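Local coordinates for disulfide isomerase (Salmonella enterica subsp. enterica serovar Typhimurium, PDB 3L9U), which probably introduces disulfide bonds into other proteins by passing on its own redox-active disulfide, as a DsbA-like thioredoxin-fold oxidoreductase, at residues S4-G9 with V194-T199; E75-L80 with F103-A108; P47-V52 with S90-K95; K182-K185 with S189-E192. All coordinates share one frame; numbering follows the deposited sequence. Where two conformers were deposited one is given.

Interaction 1: S4-G9 with V194-T199; sequences SAFTEG and VRELAT
Ser4 lies against the carboxylate of Glu196, with Ser4 OG 3.6 Å from Glu196 CD. Ser4 CA is close as well, 3.2 Å from Glu196 OE1. Next along the chain, Ala5 makes the shorter of two backbone bonds. Ala5 N donates to Glu196 OE1 at 2.7 Å, and the N-H points almost straight at the oxygen (165°). Phe6 follows with the second bond, from Phe6 N to Glu196 OE2 at 3.0 Å, bent a little more at 151°. Both oxygens are met on their syn side, and both donors stand slightly out of the carboxylate plane. Two successive amides thus hold one carboxylate, which fixes its rotation about the CG-CD bond. Glu196 gets there because its CG is anti to the backbone N (chi1 -179°) and the chain runs extended from there, off the helix and toward the 4-9 segment. The Phe6 ring also meets the group. Phe6 CD2 lies 3.6 Å from Glu196 OE1, which sits at the ring edge. Ring and carboxylate planes are steeply inclined to each other. The same ring packs on Glu192 and Leu193 of helix 187-198. Thr7 then turns its backbone N to Asp11. Two successive backbone N-H groups of the loop before strand 12-14 therefore hold one carboxylate near the C-terminal end of helix 187-198, at the surface of the thioredoxin fold.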
loop_
_atom_site.group_PDB
_atom_site.type_symbol
_atom_site.label_atom_id
_atom_site.label_comp_id
_atom_site.label_asym_id
_atom_site.label_seq_id
_atom_site.Cartn_x
_atom_site.Cartn_y
_atom_site.Cartn_z
ATOM N N SER A 4 -17.262 -19.260 10.971
ATOM C CA SER A 4 -17.236 -17.990 10.250
ATOM C C SER A 4 -17.862 -16.932 11.159
ATOM O O SER A 4 -18.993 -17.077 11.633
ATOM C CB SER A 4 -17.951 -18.078 8.900
ATOM O OG SER A 4 -17.022 -18.378 7.851
ATOM N N ALA A 5 -17.102 -15.880 11.419
ATOM C CA ALA A 5 -17.443 -14.938 12.470
ATOM C C ALA A 5 -17.843 -13.563 11.957
ATOM O O ALA A 5 -18.366 -12.747 12.716
ATOM C CB ALA A 5 -16.275 -14.812 13.440
ATOM N N PHE A 6 -17.599 -13.299 10.678
ATOM C CA PHE A 6 -17.764 -11.941 10.162
ATOM C C PHE A 6 -18.888 -11.810 9.146
ATOM O O PHE A 6 -19.321 -12.797 8.546
ATOM C CB PHE A 6 -16.435 -11.415 9.634
ATOM C CG PHE A 6 -15.379 -11.349 10.692
ATOM C CD1 PHE A 6 -15.280 -10.236 11.511
ATOM C CD2 PHE A 6 -14.521 -12.417 10.905
ATOM C CE1 PHE A 6 -14.325 -10.174 12.507
ATOM C CE2 PHE A 6 -13.565 -12.363 11.902
ATOM C CZ PHE A 6 -13.466 -11.238 12.705
ATOM N N THR A 7 -19.353 -10.580 8.972
ATOM C CA THR A 7 -20.637 -10.315 8.345
ATOM C C THR A 7 -20.534 -9.503 7.055
ATOM O O THR A 7 -20.067 -8.367 7.044
ATOM C CB THR A 7 -21.574 -9.579 9.344
ATOM O OG1 THR A 7 -21.678 -10.348 10.551
ATOM C CG2 THR A 7 -22.950 -9.392 8.751
ATOM N N GLU A 8 -20.984 -10.106 5.963
ATOM C CA GLU A 8 -21.078 -9.415 4.691
ATOM C C GLU A 8 -21.933 -8.150 4.824
ATOM O O GLU A 8 -23.034 -8.191 5.374
ATOM C CB GLU A 8 -21.696 -10.356 3.660
ATOM C CG GLU A 8 -21.897 -9.730 2.321
ATOM C CD GLU A 8 -22.576 -10.661 1.340
ATOM O OE1 GLU A 8 -23.261 -11.619 1.764
ATOM O OE2 GLU A 8 -22.420 -10.421 0.138
ATOM N N GLY A 9 -21.419 -7.028 4.327
ATOM C CA GLY A 9 -22.144 -5.769 4.360
ATOM C C GLY A 9 -21.800 -4.921 5.570
ATOM O O GLY A 9 -22.120 -3.733 5.626
ATOM N N VAL A 194 -9.264 -11.275 7.990
ATOM C CA VAL A 194 -8.433 -11.596 6.829
ATOM C C VAL A 194 -8.298 -13.113 6.625
ATOM O O VAL A 194 -8.422 -13.597 5.501
ATOM C CB VAL A 194 -7.036 -10.932 6.919
ATOM C CG1 VAL A 194 -6.093 -11.471 5.829
ATOM C CG2 VAL A 194 -7.184 -9.398 6.847
ATOM N N ARG A 195 -8.053 -13.863 7.703
ATOM C CA ARG A 195 -7.893 -15.314 7.579
ATOM C C ARG A 195 -9.176 -15.975 7.091
ATOM O O ARG A 195 -9.145 -16.890 6.267
ATOM C CB ARG A 195 -7.447 -15.931 8.905
ATOM C CG ARG A 195 -6.139 -15.365 9.431
ATOM C CD ARG A 195 -5.751 -15.992 10.760
ATOM N NE ARG A 195 -5.331 -17.373 10.582
ATOM C CZ ARG A 195 -4.100 -17.748 10.255
ATOM N NH1 ARG A 195 -3.144 -16.841 10.073
ATOM N NH2 ARG A 195 -3.822 -19.037 10.111
ATOM N N GLU A 196 -10.308 -15.505 7.597
ATOM C CA GLU A 196 -11.609 -16.017 7.172
ATOM C C GLU A 196 -11.847 -15.750 5.683
ATOM O O GLU A 196 -12.299 -16.629 4.938
ATOM C CB GLU A 196 -12.706 -15.359 8.014
ATOM C CG GLU A 196 -14.125 -15.801 7.698
ATOM C CD GLU A 196 -15.085 -15.462 8.827
ATOM O OE1 GLU A 196 -14.836 -15.906 9.971
ATOM O OE2 GLU A 196 -16.086 -14.753 8.578
ATOM N N LEU A 197 -11.540 -14.536 5.243
ATOM C CA LEU A 197 -11.753 -14.170 3.848
ATOM C C LEU A 197 -10.801 -14.927 2.930
ATOM O O LEU A 197 -11.160 -15.297 1.808
ATOM C CB LEU A 197 -11.562 -12.664 3.662
ATOM C CG LEU A 197 -12.603 -11.797 4.378
ATOM C CD1 LEU A 197 -12.274 -10.316 4.243
ATOM C CD2 LEU A 197 -14.011 -12.103 3.852
ATOM N N ALA A 198 -9.589 -15.174 3.422
ATOM C CA ALA A 198 -8.529 -15.747 2.600
ATOM C C ALA A 198 -8.807 -17.197 2.257
ATOM O O ALA A 198 -8.318 -17.713 1.249
ATOM C CB ALA A 198 -7.187 -15.630 3.311
ATOM N N THR A 199 -9.601 -17.851 3.100
ATOM C CA THR A 199 -9.869 -19.277 2.955
ATOM C C THR A 199 -11.275 -19.560 2.436
ATOM O O THR A 199 -11.737 -20.700 2.481
ATOM C CB THR A 199 -9.640 -20.036 4.279
ATOM O OG1 THR A 199 -10.431 -19.447 5.317
ATOM C CG2 THR A 199 -8.178 -19.967 4.680
#

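Interaction 2: E75-L80 with F103-A108; sequences EVFAVL and FAWYAA
This contact belongs to the core of the helical part of the DsbA-like fold, the helices that lie between strands 57-62 and 170-173. Trp105 of helix 97-111 reaches across to Val76 and Phe77 of helix 70-86. It does so with the edge of its six-membered ring. At one corner, Trp105 CH2 meets the branch of Val76, 3.5 Å from Val76 CB and equally far from Val76 CG1. Val76 CB lies near the plane of the indole, so the valine abuts the rim and does not cover a face. Trp105 CZ3 lies over the face of Phe77, and the neighbouring Trp105 CE3 comes within 3.5 Å of Phe77 CZ. The two rings form an offset edge-to-face pair, with centroids 5.2 Å apart and planes at 84°. The phenyl ring comes near because Phe77 CG is anti to its carbonyl carbon (chi1 -74°), which carries the ring tip toward helix 97-111. All three residues are buried. The polar corner of the indole is satisfied too, since Trp105 NE1 donates to Phe125 O, and the rings of Trp105 and Phe125 stack. Phe77 meets His62 and Phe98 edge-to-face. Helix 122-133 packs beside both helices, with Leu130 against Val76 and Thr128 against Trp105, while Phe77 also meets Phe30 of strand 25-30.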
loop_
_atom_site.group_PDB
_atom_site.type_symbol
_atom_site.label_atom_id
_atom_site.label_comp_id
_atom_site.label_asym_id
_atom_site.label_seq_id
_atom_site.Cartn_x
_atom_site.Cartn_y
_atom_site.Cartn_z
ATOM N N GLU A 75 5.760 5.464 -8.630
ATOM C CA GLU A 75 6.944 5.039 -9.364
ATOM C C GLU A 75 8.061 4.673 -8.399
ATOM O O GLU A 75 8.687 3.623 -8.531
ATOM C CB GLU A 75 7.391 6.125 -10.350
ATOM C CG GLU A 75 6.410 6.293 -11.505
ATOM C CD GLU A 75 6.763 7.437 -12.430
ATOM O OE1 GLU A 75 7.448 8.382 -11.983
ATOM O OE2 GLU A 75 6.336 7.392 -13.602
ATOM N N VAL A 76 8.300 5.534 -7.413
ATOM C CA VAL A 76 9.320 5.243 -6.420
ATOM C C VAL A 76 8.970 3.988 -5.612
ATOM O O VAL A 76 9.815 3.119 -5.421
ATOM C CB VAL A 76 9.560 6.444 -5.489
ATOM C CG1 VAL A 76 10.446 6.040 -4.310
ATOM C CG2 VAL A 76 10.170 7.607 -6.278
ATOM N N PHE A 77 7.730 3.889 -5.140
ATOM C CA PHE A 77 7.321 2.723 -4.366
ATOM C C PHE A 77 7.482 1.433 -5.175
ATOM O O PHE A 77 7.951 0.416 -4.656
ATOM C CB PHE A 77 5.863 2.850 -3.901
ATOM C CG PHE A 77 5.649 3.845 -2.776
ATOM C CD1 PHE A 77 6.610 4.050 -1.790
ATOM C CD2 PHE A 77 4.457 4.543 -2.691
ATOM C CE1 PHE A 77 6.386 4.964 -0.754
ATOM C CE2 PHE A 77 4.219 5.446 -1.656
ATOM C CZ PHE A 77 5.183 5.652 -0.683
ATOM N N ALA A 78 7.077 1.467 -6.444
ATOM C CA ALA A 78 7.179 0.278 -7.296
ATOM C C ALA A 78 8.638 -0.153 -7.439
ATOM O O ALA A 78 8.962 -1.339 -7.374
ATOM C CB ALA A 78 6.558 0.535 -8.660
ATOM N N VAL A 79 9.518 0.819 -7.637
ATOM C CA VAL A 79 10.941 0.536 -7.725
ATOM C C VAL A 79 11.476 -0.043 -6.416
ATOM O O VAL A 79 12.202 -1.040 -6.423
ATOM C CB VAL A 79 11.737 1.795 -8.103
ATOM C CG1 VAL A 79 13.214 1.620 -7.776
ATOM C CG2 VAL A 79 11.543 2.115 -9.579
ATOM N N LEU A 80 11.095 0.563 -5.291
ATOM C CA LEU A 80 11.635 0.149 -3.996
ATOM C C LEU A 80 11.082 -1.193 -3.516
ATOM O O LEU A 80 11.804 -1.988 -2.920
ATOM C CB LEU A 80 11.424 1.241 -2.938
ATOM C CG LEU A 80 12.171 2.551 -3.203
ATOM C CD1 LEU A 80 11.917 3.531 -2.067
ATOM C CD2 LEU A 80 13.665 2.302 -3.367
ATOM N N PHE A 103 7.454 6.140 5.004
ATOM C CA PHE A 103 7.297 6.895 6.241
ATOM C C PHE A 103 7.908 8.296 6.173
ATOM O O PHE A 103 7.440 9.206 6.856
ATOM C CB PHE A 103 7.780 6.099 7.455
ATOM C CG PHE A 103 6.783 5.079 7.916
ATOM C CD1 PHE A 103 5.704 5.459 8.695
ATOM C CD2 PHE A 103 6.889 3.755 7.528
ATOM C CE1 PHE A 103 4.763 4.535 9.102
ATOM C CE2 PHE A 103 5.950 2.819 7.937
ATOM C CZ PHE A 103 4.889 3.210 8.728
ATOM N N ALA A 104 8.926 8.479 5.332
ATOM C CA ALA A 104 9.483 9.814 5.125
ATOM C C ALA A 104 8.442 10.731 4.484
ATOM O O ALA A 104 8.271 11.887 4.890
ATOM C CB ALA A 104 10.744 9.752 4.271
ATOM N N TRP A 105 7.737 10.206 3.489
ATOM C CA TRP A 105 6.673 10.971 2.845
ATOM C C TRP A 105 5.476 11.213 3.766
ATOM O O TRP A 105 4.922 12.310 3.788
ATOM C CB TRP A 105 6.228 10.303 1.544
ATOM C CG TRP A 105 7.068 10.685 0.354
ATOM C CD1 TRP A 105 7.568 11.924 0.066
ATOM C CD2 TRP A 105 7.474 9.825 -0.721
ATOM N NE1 TRP A 105 8.274 11.881 -1.114
ATOM C CE2 TRP A 105 8.231 10.606 -1.617
ATOM C CE3 TRP A 105 7.280 8.467 -1.008
ATOM C CZ2 TRP A 105 8.783 10.080 -2.785
ATOM C CZ3 TRP A 105 7.826 7.943 -2.162
ATOM C CH2 TRP A 105 8.573 8.750 -3.042
ATOM N N TYR A 106 5.079 10.200 4.528
ATOM C CA TYR A 106 3.991 10.375 5.485
ATOM C C TYR A 106 4.314 11.513 6.463
ATOM O O TYR A 106 3.490 12.402 6.710
ATOM C CB TYR A 106 3.776 9.090 6.287
ATOM C CG TYR A 106 2.897 8.009 5.679
ATOM C CD1 TYR A 106 1.846 8.308 4.805
ATOM C CD2 TYR A 106 3.085 6.679 6.038
ATOM C CE1 TYR A 106 1.032 7.297 4.290
ATOM C CE2 TYR A 106 2.279 5.668 5.536
ATOM C CZ TYR A 106 1.252 5.978 4.669
ATOM O OH TYR A 106 0.440 4.962 4.202
ATOM N N ALA A 107 5.516 11.473 7.031
ATOM C CA ALA A 107 5.925 12.485 7.999
ATOM C C ALA A 107 5.961 13.863 7.348
ATOM O O ALA A 107 5.408 14.829 7.876
ATOM C CB ALA A 107 7.284 12.142 8.595
ATOM N N ALA A 108 6.607 13.958 6.193
ATOM C CA ALA A 108 6.714 15.246 5.523
ATOM C C ALA A 108 5.333 15.821 5.231
ATOM O O ALA A 108 5.064 16.987 5.515
ATOM C CB ALA A 108 7.542 15.128 4.223
#

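Interaction 3: P47-V52 with S90-K95; sequences PVSDKV and SLFDAK
Ser49 and the outer end of the Phe92 ring form the close part of this contact. Ser49 CB lies 3.4 Å from Phe92 CE2, and Ser49 OG is 3.5 Å from Phe92 CZ. The serine approaches the ring obliquely. What touches the ring is a carbon and a hydroxyl that already has a partner: Ser49 OG is anti to its own carbonyl carbon (chi1 -63°) and bonds back to Thr45 O one turn earlier. The hydroxyl is therefore satisfied within its own helix while it rests against the ring. Ser49 is buried, and Phe58 of strand 57-62 packs on both Ser49 and Phe92.

The segment 90-95 belongs to the loop between helices 70-86 and 97-111. It presents the phenylalanine to helix 45-52 from a type I beta turn, Ser90 to Asp93. Asp93 N closes this turn on Ser90 O. An ST turn overlaps it, in which Phe92 N donates to Ser90 OG at 3.1 Å, nearly straight at 167°. Phe92 is thus held by its backbone as its side chain leans out to the helix. Further on, Asp93 OD2 takes Lys95 N at 2.9 Å through its anti lone pair, an Asx turn. Here the loop of the helical part packs against helix 45-52 of the thioredoxin fold.

The outer side is much looser. Asp50, one residue on from Ser49, is exposed. Asp50 OD2 approaches Phe92 CD2 only to 4.5 Å, again obliquely.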
loop_
_atom_site.group_PDB
_atom_site.type_symbol
_atom_site.label_atom_id
_atom_site.label_comp_id
_atom_site.label_asym_id
_atom_site.label_seq_id
_atom_site.Cartn_x
_atom_site.Cartn_y
_atom_site.Cartn_z
ATOM N N PRO A 47 1.271 -5.376 12.338
ATOM C CA PRO A 47 0.864 -6.510 13.171
ATOM C C PRO A 47 -0.172 -7.405 12.503
ATOM O O PRO A 47 -0.103 -8.627 12.666
ATOM C CB PRO A 47 0.279 -5.834 14.414
ATOM C CG PRO A 47 1.008 -4.531 14.488
ATOM C CD PRO A 47 1.192 -4.097 13.062
ATOM N N VAL A 48 -1.130 -6.826 11.785
ATOM C CA VAL A 48 -2.100 -7.659 11.076
ATOM C C VAL A 48 -1.414 -8.502 9.994
ATOM O O VAL A 48 -1.637 -9.722 9.900
ATOM C CB VAL A 48 -3.258 -6.823 10.481
ATOM C CG1 VAL A 48 -4.132 -7.683 9.578
ATOM C CG2 VAL A 48 -4.098 -6.205 11.615
ATOM N N SER A 49 -0.565 -7.870 9.187
ATOM C CA SER A 49 0.167 -8.618 8.165
ATOM C C SER A 49 1.009 -9.756 8.750
ATOM O O SER A 49 1.065 -10.847 8.178
ATOM C CB SER A 49 1.041 -7.689 7.318
ATOM O OG SER A 49 0.231 -6.772 6.612
ATOM N N ASP A 50 1.640 -9.498 9.870
ATOM C CA ASP A 50 2.412 -10.536 10.507
ATOM C C ASP A 50 1.565 -11.715 10.915
ATOM O O ASP A 50 1.940 -12.822 10.749
ATOM C CB ASP A 50 3.121 -9.991 11.716
ATOM C CG ASP A 50 4.257 -9.080 11.362
ATOM O OD1 ASP A 50 4.660 -8.309 12.232
ATOM O OD2 ASP A 50 4.789 -9.120 10.239
ATOM N N LYS A 51 0.422 -11.433 11.477
ATOM C CA LYS A 51 -0.485 -12.482 11.943
ATOM C C LYS A 51 -1.042 -13.359 10.820
ATOM O O LYS A 51 -1.441 -14.494 11.067
ATOM C CB LYS A 51 -1.643 -11.893 12.750
ATOM C CG LYS A 51 -1.265 -11.421 14.145
ATOM C CD LYS A 51 -2.452 -10.740 14.804
ATOM C CE LYS A 51 -2.128 -10.301 16.215
ATOM N NZ LYS A 51 -1.834 -11.467 17.106
ATOM N N VAL A 52 -1.075 -12.843 9.594
ATOM C CA VAL A 52 -1.652 -13.605 8.489
ATOM C C VAL A 52 -0.625 -14.019 7.433
ATOM O O VAL A 52 -0.986 -14.534 6.378
ATOM C CB VAL A 52 -2.813 -12.834 7.815
ATOM C CG1 VAL A 52 -3.869 -12.481 8.846
ATOM C CG2 VAL A 52 -2.301 -11.574 7.116
ATOM N N SER A 90 11.673 -8.093 3.950
ATOM C CA SER A 90 10.274 -7.827 4.281
ATOM C C SER A 90 9.951 -6.341 4.170
ATOM O O SER A 90 10.772 -5.488 4.507
ATOM C CB SER A 90 9.960 -8.311 5.696
ATOM O OG SER A 90 8.704 -7.826 6.130
ATOM N N LEU A 91 8.739 -6.031 3.720
ATOM C CA LEU A 91 8.329 -4.636 3.570
ATOM C C LEU A 91 8.097 -3.955 4.917
ATOM O O LEU A 91 7.831 -2.753 4.978
ATOM C CB LEU A 91 7.083 -4.530 2.684
ATOM C CG LEU A 91 7.267 -5.055 1.258
ATOM C CD1 LEU A 91 6.011 -4.813 0.429
ATOM C CD2 LEU A 91 8.490 -4.420 0.602
ATOM N N PHE A 92 8.201 -4.726 5.995
ATOM C CA PHE A 92 8.085 -4.173 7.343
ATOM C C PHE A 92 9.424 -4.131 8.063
ATOM O O PHE A 92 9.516 -3.631 9.184
ATOM C CB PHE A 92 7.075 -4.970 8.158
ATOM C CG PHE A 92 5.699 -4.952 7.570
ATOM C CD1 PHE A 92 4.942 -3.794 7.596
ATOM C CD2 PHE A 92 5.163 -6.086 6.984
ATOM C CE1 PHE A 92 3.684 -3.759 7.045
ATOM C CE2 PHE A 92 3.899 -6.061 6.437
ATOM C CZ PHE A 92 3.156 -4.896 6.469
ATOM N N ASP A 93 10.460 -4.652 7.417
ATOM C CA ASP A 93 11.794 -4.663 8.009
ATOM C C ASP A 93 12.319 -3.239 8.149
ATOM O O ASP A 93 12.011 -2.374 7.335
ATOM C CB ASP A 93 12.742 -5.497 7.149
ATOM C CG ASP A 93 13.991 -5.912 7.894
ATOM O OD1 ASP A 93 14.037 -7.063 8.381
ATOM O OD2 ASP A 93 14.926 -5.092 7.992
ATOM N N ALA A 94 13.118 -2.995 9.181
ATOM C CA ALA A 94 13.690 -1.671 9.385
ATOM C C ALA A 94 14.554 -1.276 8.190
ATOM O O ALA A 94 14.720 -0.090 7.900
ATOM C CB ALA A 94 14.504 -1.637 10.669
ATOM N N LYS A 95 15.087 -2.277 7.494
ATOM C CA LYS A 95 15.972 -2.050 6.352
ATOM C C LYS A 95 15.234 -1.902 5.027
ATOM O O LYS A 95 15.855 -1.651 3.998
ATOM C CB LYS A 95 16.986 -3.188 6.218
ATOM C CG LYS A 95 17.955 -3.332 7.373
ATOM C CD LYS A 95 18.986 -4.397 7.048
ATOM C CE LYS A 95 18.305 -5.701 6.670
ATOM N NZ LYS A 95 19.065 -6.476 5.654
#

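Interaction 4: K182-K185 with S189-E192; sequences KNIK and SMAE
Met190 CG stands anti to the backbone N (chi1 -171°), and the chain stays extended to its methyl group. Ile184 has CG2 anti to its own N and CG1 anti to its carbonyl carbon (chi1 -66°), with CD1 extended beyond CG1 (chi2 168°). These torsions bring both of its branches to the methionine. Ile184 CD1 lies 3.9 Å from Met190 SD and 4.0 Å from Met190 CE. Nearer the backbone, Ile184 CG2 touches Met190 CB, also at 3.9 Å. The two side chains cross at a slant. Beside this apolar pair is a more polar one. Lys185 CB rests 4.0 Å from Ser189 OG, while the rest of the lysine leads away from the helix. A water joins the same two residues. The water accepts from Lys185 N at 2.9 Å and lies 2.7 Å from Ser189 OG, so the loop backbone is linked to the helix through the serine hydroxyl. Ser189 N in turn is bonded to Ser186 OG, just before that helix. The contact folds the short loop after strand 177-179 back on the start of helix 187-198. Asn183 ties this loop to Thr10 O, just before strand 12-14. On the inner side, Met190 also packs on Val48 of helix 45-52, and Ala191 touches Lys51 there.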
loop_
_atom_site.group_PDB
_atom_site.type_symbol
_atom_site.label_atom_id
_atom_site.label_comp_id
_atom_site.label_asym_id
_atom_site.label_seq_id
_atom_site.Cartn_x
_atom_site.Cartn_y
_atom_site.Cartn_z
ATOM N N LYS A 182 -13.853 1.490 8.560
ATOM C CA LYS A 182 -14.546 2.102 9.700
ATOM C C LYS A 182 -15.124 1.076 10.674
ATOM O O LYS A 182 -15.502 1.421 11.788
ATOM C CB LYS A 182 -15.682 3.001 9.208
ATOM C CG LYS A 182 -16.831 2.204 8.615
ATOM C CD LYS A 182 -17.914 3.090 8.037
ATOM C CE LYS A 182 -18.884 2.275 7.201
ATOM N NZ LYS A 182 -19.935 3.126 6.581
ATOM N N ASN A 183 -15.213 -0.179 10.253
ATOM C CA ASN A 183 -15.768 -1.218 11.110
ATOM C C ASN A 183 -14.720 -2.177 11.655
ATOM O O ASN A 183 -15.049 -3.125 12.365
ATOM C CB ASN A 183 -16.885 -1.977 10.394
ATOM C CG ASN A 183 -18.122 -1.119 10.178
ATOM O OD1 ASN A 183 -18.428 -0.233 10.984
ATOM N ND2 ASN A 183 -18.844 -1.381 9.092
ATOM N N ILE A 184 -13.455 -1.933 11.328
ATOM C CA ILE A 184 -12.382 -2.730 11.911
ATOM C C ILE A 184 -12.388 -2.515 13.420
ATOM O O ILE A 184 -12.352 -1.382 13.896
ATOM C CB ILE A 184 -11.015 -2.344 11.348
ATOM C CG1 ILE A 184 -10.942 -2.694 9.857
ATOM C CG2 ILE A 184 -9.909 -3.071 12.114
ATOM C CD1 ILE A 184 -9.743 -2.082 9.133
ATOM N N LYS A 185 -12.435 -3.606 14.175
ATOM C CA LYS A 185 -12.542 -3.506 15.625
ATOM C C LYS A 185 -11.185 -3.459 16.303
ATOM O O LYS A 185 -10.971 -2.665 17.218
ATOM C CB LYS A 185 -13.377 -4.659 16.181
ATOM C CG LYS A 185 -14.825 -4.589 15.759
ATOM C CD LYS A 185 -15.435 -3.261 16.173
ATOM C CE LYS A 185 -16.931 -3.233 15.923
ATOM N NZ LYS A 185 -17.574 -2.038 16.546
ATOM N N SER A 189 -8.970 -8.873 15.774
ATOM C CA SER A 189 -10.199 -9.086 15.013
ATOM C C SER A 189 -9.920 -9.050 13.512
ATOM O O SER A 189 -10.318 -9.947 12.774
ATOM C CB SER A 189 -11.241 -8.029 15.380
ATOM O OG SER A 189 -12.401 -8.148 14.574
ATOM N N MET A 190 -9.235 -8.002 13.064
ATOM C CA MET A 190 -8.948 -7.843 11.647
ATOM C C MET A 190 -8.130 -9.003 11.104
ATOM O O MET A 190 -8.353 -9.465 9.982
ATOM C CB MET A 190 -8.206 -6.533 11.396
ATOM C CG MET A 190 -8.066 -6.210 9.930
ATOM S SD MET A 190 -7.036 -4.768 9.680
ATOM C CE MET A 190 -6.990 -4.719 7.887
ATOM N N ALA A 191 -7.166 -9.472 11.885
ATOM C CA ALA A 191 -6.362 -10.601 11.432
ATOM C C ALA A 191 -7.234 -11.830 11.185
ATOM O O ALA A 191 -7.068 -12.528 10.176
ATOM C CB ALA A 191 -5.242 -10.914 12.428
ATOM N N GLU A 192 -8.170 -12.100 12.092
ATOM C CA GLU A 192 -9.081 -13.230 11.892
ATOM C C GLU A 192 -10.030 -13.002 10.717
ATOM O O GLU A 192 -10.373 -13.938 9.997
ATOM C CB GLU A 192 -9.848 -13.544 13.176
ATOM C CG GLU A 192 -8.965 -14.145 14.240
ATOM C CD GLU A 192 -8.245 -15.396 13.763
ATOM O OE1 GLU A 192 -8.888 -16.244 13.101
ATOM O OE2 GLU A 192 -7.033 -15.529 14.057
HETATM O O HOH W 1 -12.405 -6.114 12.786
#

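Interactions 1 and 4 share helix 187-198, with centres about 10 Å apart. Phe6 joins them, Phe6 CZ lying 3.4 Å from Ser189 O. Interaction 3 meets both from the inner side of that helix through helix 45-52. Val52 CG1 is 3.7 Å from Arg195 CG and 3.5 Å from Ala191 O. Interaction 2 lies apart in the helical part, across the chain's centre from interactions 1 and 4. Its centre is about 17 Å from that of interaction 3. Tyr106, in the same segment as Trp105, touches Cys37, which with Cys34 forms the probable redox-active pair.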